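Local structure of endo-beta-mannanase (Opitutaceae bacterium TAV5, 7BOB) at residues Y24-A27 / E32-Q35; G71-T76 / G130-R135; H140-A145 / E184-A189. The protein probably releases mannose units from the ends of beta-1,4-linked manno-oligosaccharides, as an exo-acting glycoside hydrolase of family 5 from a bacterium of the termite hindgut. All coordinates share one frame; numbering follows the deposited sequence.

Contact 1: residues Y24-A27 / E32-Q35; sequences YWPA and EMWQ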
loop_
_atom_site.group_PDB
_atom_site.type_symbol
_atom_site.label_atom_id
_atom_site.label_comp_id
_atom_site.label_asym_id
_atom_site.label_seq_id
_atom_site.Cartn_x
_atom_site.Cartn_y
_atom_site.Cartn_z
ATOM N N TYR A 24 -17.451 9.421 -31.593
ATOM C CA TYR A 24 -18.079 10.712 -31.873
ATOM C C TYR A 24 -18.735 11.361 -30.672
ATOM O O TYR A 24 -19.568 10.742 -30.002
ATOM C CB TYR A 24 -19.152 10.600 -32.959
ATOM C CG TYR A 24 -19.776 11.938 -33.257
ATOM C CD1 TYR A 24 -19.060 12.932 -33.918
ATOM C CD2 TYR A 24 -21.072 12.220 -32.866
ATOM C CE1 TYR A 24 -19.622 14.158 -34.195
ATOM C CE2 TYR A 24 -21.648 13.441 -33.136
ATOM C CZ TYR A 24 -20.924 14.407 -33.798
ATOM O OH TYR A 24 -21.532 15.618 -34.053
ATOM N N TRP A 25 -18.407 12.642 -30.463
ATOM C CA TRP A 25 -19.203 13.633 -29.729
ATOM C C TRP A 25 -19.162 14.917 -30.552
ATOM O O TRP A 25 -18.123 15.234 -31.138
ATOM C CB TRP A 25 -18.681 13.945 -28.319
ATOM C CG TRP A 25 -18.803 12.864 -27.302
ATOM C CD1 TRP A 25 -17.776 12.155 -26.743
ATOM C CD2 TRP A 25 -20.000 12.399 -26.671
ATOM N NE1 TRP A 25 -18.262 11.258 -25.826
ATOM C CE2 TRP A 25 -19.624 11.386 -25.758
ATOM C CE3 TRP A 25 -21.352 12.725 -26.799
ATOM C CZ2 TRP A 25 -20.548 10.702 -24.974
ATOM C CZ3 TRP A 25 -22.280 12.043 -26.005
ATOM C CH2 TRP A 25 -21.870 11.046 -25.107
ATOM N N PRO A 26 -20.248 15.687 -30.605
ATOM C CA PRO A 26 -20.180 16.988 -31.285
ATOM C C PRO A 26 -19.158 17.906 -30.631
ATOM O O PRO A 26 -18.918 17.842 -29.426
ATOM C CB PRO A 26 -21.598 17.555 -31.122
ATOM C CG PRO A 26 -22.431 16.408 -30.660
ATOM C CD PRO A 26 -21.528 15.502 -29.907
ATOM N N ALA A 27 -18.562 18.782 -31.448
ATOM C CA ALA A 27 -17.614 19.767 -30.932
ATOM C C ALA A 27 -18.242 20.682 -29.881
ATOM O O ALA A 27 -17.597 21.026 -28.878
ATOM C CB ALA A 27 -17.076 20.622 -32.069
ATOM N N GLU A 32 -22.482 16.179 -23.493
ATOM C CA GLU A 32 -23.855 16.623 -23.277
ATOM C C GLU A 32 -24.715 16.505 -24.539
ATOM O O GLU A 32 -25.783 17.118 -24.594
ATOM C CB GLU A 32 -23.875 18.073 -22.756
ATOM C CG GLU A 32 -23.187 18.276 -21.359
ATOM C CD GLU A 32 -23.758 17.344 -20.281
ATOM O OE1 GLU A 32 -25.001 17.255 -20.202
ATOM O OE2 GLU A 32 -22.979 16.695 -19.515
ATOM N N MET A 33 -24.277 15.714 -25.530
ATOM C CA MET A 33 -24.923 15.677 -26.847
ATOM C C MET A 33 -26.423 15.415 -26.763
ATOM O O MET A 33 -27.207 16.061 -27.463
ATOM C CB MET A 33 -24.275 14.606 -27.720
ATOM C CG MET A 33 -24.972 14.417 -29.053
ATOM S SD MET A 33 -24.280 13.049 -30.017
ATOM C CE MET A 33 -24.792 11.651 -29.007
ATOM N N TRP A 34 -26.839 14.440 -25.953
ATOM C CA TRP A 34 -28.248 14.080 -25.890
ATOM C C TRP A 34 -29.100 15.215 -25.341
ATOM O O TRP A 34 -30.268 15.359 -25.741
ATOM C CB TRP A 34 -28.433 12.816 -25.057
ATOM C CG TRP A 34 -27.723 11.646 -25.668
ATOM C CD1 TRP A 34 -26.592 11.030 -25.195
ATOM C CD2 TRP A 34 -28.079 10.956 -26.880
ATOM N NE1 TRP A 34 -26.233 9.996 -26.032
ATOM C CE2 TRP A 34 -27.126 9.928 -27.071
ATOM C CE3 TRP A 34 -29.117 11.103 -27.816
ATOM C CZ2 TRP A 34 -27.172 9.053 -28.169
ATOM C CZ3 TRP A 34 -29.168 10.235 -28.903
ATOM C CH2 TRP A 34 -28.201 9.221 -29.072
ATOM N N GLN A 35 -28.538 16.037 -24.448
ATOM C CA GLN A 35 -29.293 17.165 -23.886
ATOM C C GLN A 35 -29.271 18.370 -24.819
ATOM O O GLN A 35 -30.294 19.025 -25.018
ATOM C CB GLN A 35 -28.715 17.567 -22.523
ATOM C CG GLN A 35 -28.707 16.468 -21.467
ATOM C CD GLN A 35 -30.118 16.114 -20.993
ATOM O OE1 GLN A 35 -31.056 16.907 -21.128
ATOM N NE2 GLN A 35 -30.258 14.931 -20.398
#

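Contact 2: residues G71-T76 / G130-R135; sequences GEYDAT and GAAYAR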
loop_
_atom_site.group_PDB
_atom_site.type_symbol
_atom_site.label_atom_id
_atom_site.label_comp_id
_atom_site.label_asym_id
_atom_site.label_seq_id
_atom_site.Cartn_x
_atom_site.Cartn_y
_atom_site.Cartn_z
ATOM N N GLY A 71 -36.706 3.193 -14.188
ATOM C CA GLY A 71 -37.758 2.643 -15.025
ATOM C C GLY A 71 -38.497 3.635 -15.901
ATOM O O GLY A 71 -39.372 3.225 -16.672
ATOM N N GLU A 72 -38.184 4.920 -15.807
ATOM C CA GLU A 72 -38.802 5.950 -16.637
ATOM C C GLU A 72 -37.791 6.375 -17.692
ATOM O O GLU A 72 -36.816 7.066 -17.379
ATOM C CB GLU A 72 -39.217 7.145 -15.787
ATOM C CG GLU A 72 -40.128 6.799 -14.636
ATOM C CD GLU A 72 -40.697 8.038 -13.992
ATOM O OE1 GLU A 72 -41.113 8.945 -14.747
ATOM O OE2 GLU A 72 -40.706 8.113 -12.745
ATOM N N TYR A 73 -38.014 5.967 -18.930
ATOM C CA TYR A 73 -37.086 6.271 -20.006
ATOM C C TYR A 73 -37.519 7.539 -20.728
ATOM O O TYR A 73 -38.698 7.710 -21.048
ATOM C CB TYR A 73 -36.998 5.090 -20.976
ATOM C CG TYR A 73 -36.655 3.788 -20.285
ATOM C CD1 TYR A 73 -35.342 3.485 -19.943
ATOM C CD2 TYR A 73 -37.641 2.872 -19.953
ATOM C CE1 TYR A 73 -35.025 2.295 -19.294
ATOM C CE2 TYR A 73 -37.338 1.687 -19.304
ATOM C CZ TYR A 73 -36.030 1.403 -18.980
ATOM O OH TYR A 73 -35.723 0.224 -18.341
ATOM N N ASP A 74 -36.558 8.431 -20.983
ATOM C CA ASP A 74 -36.876 9.734 -21.566
ATOM C C ASP A 74 -37.256 9.575 -23.034
ATOM O O ASP A 74 -36.432 9.171 -23.869
ATOM C CB ASP A 74 -35.699 10.696 -21.408
ATOM C CG ASP A 74 -36.064 12.138 -21.738
ATOM O OD1 ASP A 74 -36.595 12.367 -22.834
ATOM O OD2 ASP A 74 -35.805 13.053 -20.925
ATOM N N ALA A 75 -38.506 9.926 -23.357
ATOM C CA ALA A 75 -38.984 9.760 -24.727
ATOM C C ALA A 75 -38.284 10.711 -25.691
ATOM O O ALA A 75 -38.095 10.366 -26.860
ATOM C CB ALA A 75 -40.503 9.949 -24.785
ATOM N N THR A 76 -37.900 11.907 -25.244
ATOM C CA THR A 76 -37.186 12.800 -26.151
ATOM C C THR A 76 -35.841 12.205 -26.569
ATOM O O THR A 76 -35.461 12.276 -27.744
ATOM C CB THR A 76 -36.969 14.163 -25.499
ATOM O OG1 THR A 76 -38.230 14.720 -25.136
ATOM C CG2 THR A 76 -36.251 15.115 -26.468
ATOM N N GLY A 130 -29.963 -2.480 -14.705
ATOM C CA GLY A 130 -29.089 -2.534 -15.864
ATOM C C GLY A 130 -29.627 -3.441 -16.953
ATOM O O GLY A 130 -29.626 -3.077 -18.133
ATOM N N ALA A 131 -30.115 -4.625 -16.575
ATOM C CA ALA A 131 -30.688 -5.542 -17.556
ATOM C C ALA A 131 -31.872 -4.904 -18.274
ATOM O O ALA A 131 -31.961 -4.939 -19.508
ATOM C CB ALA A 131 -31.113 -6.843 -16.873
ATOM N N ALA A 132 -32.790 -4.301 -17.519
ATOM C CA ALA A 132 -33.951 -3.681 -18.151
ATOM C C ALA A 132 -33.521 -2.574 -19.099
ATOM O O ALA A 132 -34.074 -2.435 -20.195
ATOM C CB ALA A 132 -34.900 -3.139 -17.089
ATOM N N TYR A 133 -32.508 -1.798 -18.706
ATOM C CA TYR A 133 -32.019 -0.718 -19.561
ATOM C C TYR A 133 -31.391 -1.264 -20.837
ATOM O O TYR A 133 -31.590 -0.707 -21.921
ATOM C CB TYR A 133 -31.014 0.136 -18.788
ATOM C CG TYR A 133 -30.164 1.059 -19.632
ATOM C CD1 TYR A 133 -30.723 2.155 -20.285
ATOM C CD2 TYR A 133 -28.788 0.850 -19.751
ATOM C CE1 TYR A 133 -29.935 3.021 -21.046
ATOM C CE2 TYR A 133 -27.987 1.697 -20.510
ATOM C CZ TYR A 133 -28.563 2.784 -21.149
ATOM O OH TYR A 133 -27.766 3.630 -21.892
ATOM N N ALA A 134 -30.638 -2.356 -20.731
ATOM C CA ALA A 134 -30.057 -2.948 -21.930
ATOM C C ALA A 134 -31.146 -3.452 -22.870
ATOM O O ALA A 134 -31.076 -3.245 -24.089
ATOM C CB ALA A 134 -29.108 -4.085 -21.557
ATOM N N ARG A 135 -32.158 -4.123 -22.316
ATOM C CA ARG A 135 -33.257 -4.602 -23.146
ATOM C C ARG A 135 -34.012 -3.440 -23.785
ATOM O O ARG A 135 -34.359 -3.503 -24.974
ATOM C CB ARG A 135 -34.197 -5.476 -22.316
ATOM C CG ARG A 135 -35.368 -6.003 -23.138
ATOM C CD ARG A 135 -36.099 -7.142 -22.445
ATOM N NE ARG A 135 -36.587 -6.713 -21.136
ATOM C CZ ARG A 135 -36.085 -7.120 -19.969
ATOM N NH1 ARG A 135 -35.070 -7.984 -19.935
ATOM N NH2 ARG A 135 -36.602 -6.663 -18.827
#

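Contact 3: residues H140-A145 / E184-A189; sequences HLKPFA and EVLPEA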
loop_
_atom_site.group_PDB
_atom_site.type_symbol
_atom_site.label_atom_id
_atom_site.label_comp_id
_atom_site.label_asym_id
_atom_site.label_seq_id
_atom_site.Cartn_x
_atom_site.Cartn_y
_atom_site.Cartn_z
ATOM N N HIS A 140 -35.060 -0.373 -29.061
ATOM C CA HIS A 140 -35.060 0.762 -29.975
ATOM C C HIS A 140 -34.022 0.662 -31.077
ATOM O O HIS A 140 -34.092 1.446 -32.030
ATOM C CB HIS A 140 -34.856 2.054 -29.199
ATOM C CG HIS A 140 -36.065 2.472 -28.443
ATOM N ND1 HIS A 140 -36.937 3.431 -28.910
ATOM C CD2 HIS A 140 -36.584 2.020 -27.280
ATOM C CE1 HIS A 140 -37.927 3.577 -28.049
ATOM N NE2 HIS A 140 -37.736 2.732 -27.051
ATOM N N LEU A 141 -33.071 -0.261 -30.972
ATOM C CA LEU A 141 -32.138 -0.524 -32.060
ATOM C C LEU A 141 -32.653 -1.567 -33.032
ATOM O O LEU A 141 -32.151 -1.639 -34.164
ATOM C CB LEU A 141 -30.787 -1.016 -31.515
ATOM C CG LEU A 141 -30.073 -0.164 -30.469
ATOM C CD1 LEU A 141 -28.911 -0.960 -29.897
ATOM C CD2 LEU A 141 -29.565 1.111 -31.103
ATOM N N LYS A 142 -33.592 -2.406 -32.593
ATOM C CA LYS A 142 -34.071 -3.505 -33.430
ATOM C C LYS A 142 -34.490 -3.065 -34.832
ATOM O O LYS A 142 -34.130 -3.765 -35.793
ATOM C CB LYS A 142 -35.223 -4.245 -32.729
ATOM C CG LYS A 142 -35.621 -5.533 -33.443
ATOM C CD LYS A 142 -36.630 -6.357 -32.639
ATOM C CE LYS A 142 -36.943 -7.672 -33.347
ATOM N NZ LYS A 142 -38.198 -8.294 -32.855
ATOM N N PRO A 143 -35.185 -1.936 -35.032
ATOM C CA PRO A 143 -35.491 -1.504 -36.409
ATOM C C PRO A 143 -34.264 -1.211 -37.247
ATOM O O PRO A 143 -34.410 -0.974 -38.452
ATOM C CB PRO A 143 -36.342 -0.242 -36.206
ATOM C CG PRO A 143 -37.019 -0.458 -34.900
ATOM C CD PRO A 143 -35.956 -1.154 -34.043
ATOM N N PHE A 144 -33.063 -1.226 -36.673
ATOM C CA PHE A 144 -31.864 -1.009 -37.473
ATOM C C PHE A 144 -30.900 -2.187 -37.404
ATOM O O PHE A 144 -29.761 -2.066 -37.858
ATOM C CB PHE A 144 -31.169 0.281 -37.039
ATOM C CG PHE A 144 -32.045 1.491 -37.148
ATOM C CD1 PHE A 144 -32.029 2.266 -38.300
ATOM C CD2 PHE A 144 -32.898 1.841 -36.119
ATOM C CE1 PHE A 144 -32.834 3.372 -38.422
ATOM C CE2 PHE A 144 -33.708 2.955 -36.223
ATOM C CZ PHE A 144 -33.671 3.721 -37.380
ATOM N N ALA A 145 -31.376 -3.346 -36.929
ATOM C CA ALA A 145 -30.502 -4.455 -36.546
ATOM C C ALA A 145 -29.509 -4.846 -37.632
ATOM O O ALA A 145 -28.373 -5.222 -37.322
ATOM C CB ALA A 145 -31.346 -5.669 -36.154
ATOM N N GLU A 184 -32.258 -11.090 -25.513
ATOM C CA GLU A 184 -33.704 -11.266 -25.418
ATOM C C GLU A 184 -34.436 -10.482 -26.497
ATOM O O GLU A 184 -35.612 -10.756 -26.758
ATOM C CB GLU A 184 -34.214 -10.839 -24.043
ATOM C CG GLU A 184 -33.995 -11.871 -22.955
ATOM C CD GLU A 184 -34.397 -11.347 -21.588
ATOM O OE1 GLU A 184 -35.270 -10.453 -21.543
ATOM O OE2 GLU A 184 -33.831 -11.807 -20.564
ATOM N N VAL A 185 -33.766 -9.519 -27.125
ATOM C CA VAL A 185 -34.341 -8.717 -28.191
ATOM C C VAL A 185 -33.687 -9.012 -29.535
ATOM O O VAL A 185 -34.379 -9.136 -30.544
ATOM C CB VAL A 185 -34.241 -7.215 -27.844
ATOM C CG1 VAL A 185 -34.657 -6.344 -29.035
ATOM C CG2 VAL A 185 -35.069 -6.913 -26.609
ATOM N N LEU A 186 -32.361 -9.137 -29.576
ATOM C CA LEU A 186 -31.631 -9.392 -30.817
ATOM C C LEU A 186 -30.705 -10.577 -30.584
ATOM O O LEU A 186 -29.487 -10.409 -30.399
ATOM C CB LEU A 186 -30.856 -8.156 -31.274
ATOM C CG LEU A 186 -31.647 -6.926 -31.697
ATOM C CD1 LEU A 186 -30.704 -5.773 -31.999
ATOM C CD2 LEU A 186 -32.497 -7.273 -32.924
ATOM N N PRO A 187 -31.246 -11.798 -30.588
ATOM C CA PRO A 187 -30.429 -12.969 -30.215
ATOM C C PRO A 187 -29.180 -13.158 -31.055
ATOM O O PRO A 187 -28.225 -13.781 -30.571
ATOM C CB PRO A 187 -31.401 -14.148 -30.390
ATOM C CG PRO A 187 -32.525 -13.603 -31.255
ATOM C CD PRO A 187 -32.645 -12.163 -30.866
ATOM N N GLU A 188 -29.142 -12.644 -32.286
ATOM C CA GLU A 188 -28.008 -12.848 -33.179
ATOM C C GLU A 188 -27.096 -11.633 -33.271
ATOM O O GLU A 188 -26.193 -11.611 -34.115
ATOM C CB GLU A 188 -28.503 -13.234 -34.583
ATOM C CG GLU A 188 -29.260 -14.549 -34.629
ATOM C CD GLU A 188 -28.588 -15.640 -33.800
ATOM O OE1 GLU A 188 -27.433 -16.007 -34.108
ATOM O OE2 GLU A 188 -29.212 -16.126 -32.829
ATOM N N ALA A 189 -27.322 -10.617 -32.448
ATOM C CA ALA A 189 -26.503 -9.415 -32.511
ATOM C C ALA A 189 -25.037 -9.727 -32.212
ATOM O O ALA A 189 -24.703 -10.673 -31.483
ATOM C CB ALA A 189 -27.020 -8.370 -31.518
#

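Contact 1: residues Y24-A27 / E32-Q35
Met-33, in the first turn of helix 33-36, pushes its side chain into the loop that leaves strand 20-23 and meets Trp-25 and Pro-26 there, with Tyr-24 beyond. Strand 20-23 is the first strand of the (beta/alpha)8 barrel expected of family 5 glycoside hydrolases, so the contact ties the loop at its C-terminal end to the short helix that follows. Met-33 CG stands anti to the backbone N (chi1 175°), which carries the chain straight out across the proline; the bend comes only at the last torsion. Its CB abuts the indole edge of Trp-25 in the ring plane, 3.6 Å from CE3. One step further out, Met-33 CG lies 3.6 Å from Pro-26 CG, and Met-33 SD is 3.7 Å from Pro-26 CD. Met-33 SD also makes oblique Met-aromatic contacts with both rings, 4.1 Å from Tyr-24 CE2 and 5.5 Å from the centroid of the Trp-25 six-membered ring. The terminal CE turns back over one face of Trp-34, 3.4 Å above its plane and offset toward the rim. Polar ends of the aromatic residues are satisfied elsewhere: Tyr-24 OH bonds to Asp-45, and Trp-34 NE1 to the carbonyl of Phe-60. Cut back to alanine, residue 33 would keep its CB on the indole edge but would probably open a gap between the Pro-26 ring and the Trp-34 face and leave the Tyr-24 and Trp-25 rings without their sulfur partner. The contact is buried and apolar: with no polar bond between the two segments, van der Waals fit and the sulfur's contacts with the rings hold them together.

Contact 2: residues G71-T76 / G130-R135
Tyr-73 reaches from the loop before helix 75-89 to the flank of helix 124-141, touching Ala-132 and Tyr-133; these two helices belong to the outer layer of the (beta/alpha)8 barrel. The packing is light. Tyr-73 CG lies anti to its own carbonyl carbon (chi1 -54°), which sends the phenol across toward the helix, and its hydroxyl end does most of the touching: OH lies 3.7 Å from Ala-132 CB. Between the two aromatic residues, Tyr-73 CE1 comes to the edge of the Tyr-133 ring, near its plane, 4.4 Å from CD1. The Tyr-133 ring is meanwhile stacked on Trp-63, and its OH bonds to the carbonyl of Leu-99 on strand 94-101, so the side chain that Tyr-73 borders is itself tied to the barrel wall. Hydrogen bonding within the segments serves the two helices separately. Asp-74 OD1 caps helix 75-89 by accepting from Met-77 N and, weakly, from Thr-76 N, and in helix 124-141 Ala-134 N bonds to Gly-130 O. Across the contact the polar approach is too long for a bond: Tyr-73 OH stops 3.6 Å from Ala-132 O, the carbonyl that accepts from Thr-136 OG1.

Contact 3: residues H140-A145 / E184-A189
Leu-186 lays its CD2 methyl against Lys-142 and Ala-145, joining the loop after helix 168-183 to the end of helix 124-141 on the outside of the (beta/alpha)8 barrel. The loop leads into strand 191-192 and folds into a type I beta turn from Leu-186 to Ala-189, closed by a 3.0 Å bond from Ala-189 N to Leu-186 O. On the helix side the chain tightens into a 3-10 segment at 142-143, where Phe-144 N bonds to Leu-141 O at 2.7 Å; this winding turns both Lys-142 and Ala-145 toward the leucine. Leu-186 CG is anti to its carbonyl carbon (chi1 -66°), and the isobutyl group extends toward the helix end, CD2 lying 3.8 Å from Ala-145 CB. Lys-142 contributes its aliphatic chain. With CG anti to the backbone N and every later torsion extended, the chain runs out past the neighbouring Val-185, bringing CD within 4.1 Å of Val-185 CG1. Val-185 also packs on Arg-135, Thr-138 and Thr-139 of helix 124-141, while Leu-186 reaches Ile-151 on strand 151-154; the loop thus fills the angle between that helix and the barrel wall. Much of this patch remains at the surface, with Lys-142 exposed. The closest approach between the two segments is that of Lys-142 CG to Leu-186 CD2, at 3.6 Å.

How the contacts relate
All three contacts lie in the (beta/alpha)8 barrel domain, and they follow one another in series along the chain. Contact 1 comes first, at the loop after strand 20-23; its centre is about 20 Å from that of contact 2 and about 24 Å from that of contact 3, and it touches neither. Contacts 2 and 3 share helix 124-141, with centres about 15 Å apart. They are joined directly by a salt bridge from Arg-135 NH1 to Glu-184 OE1, 3.0 Å long, and by packing of Arg-135 on Val-185. Helix 124-141 packs between the approach to helix 75-89 and the loop after helix 168-183, so the two contacts join neighbouring parts of the barrel's outer layer.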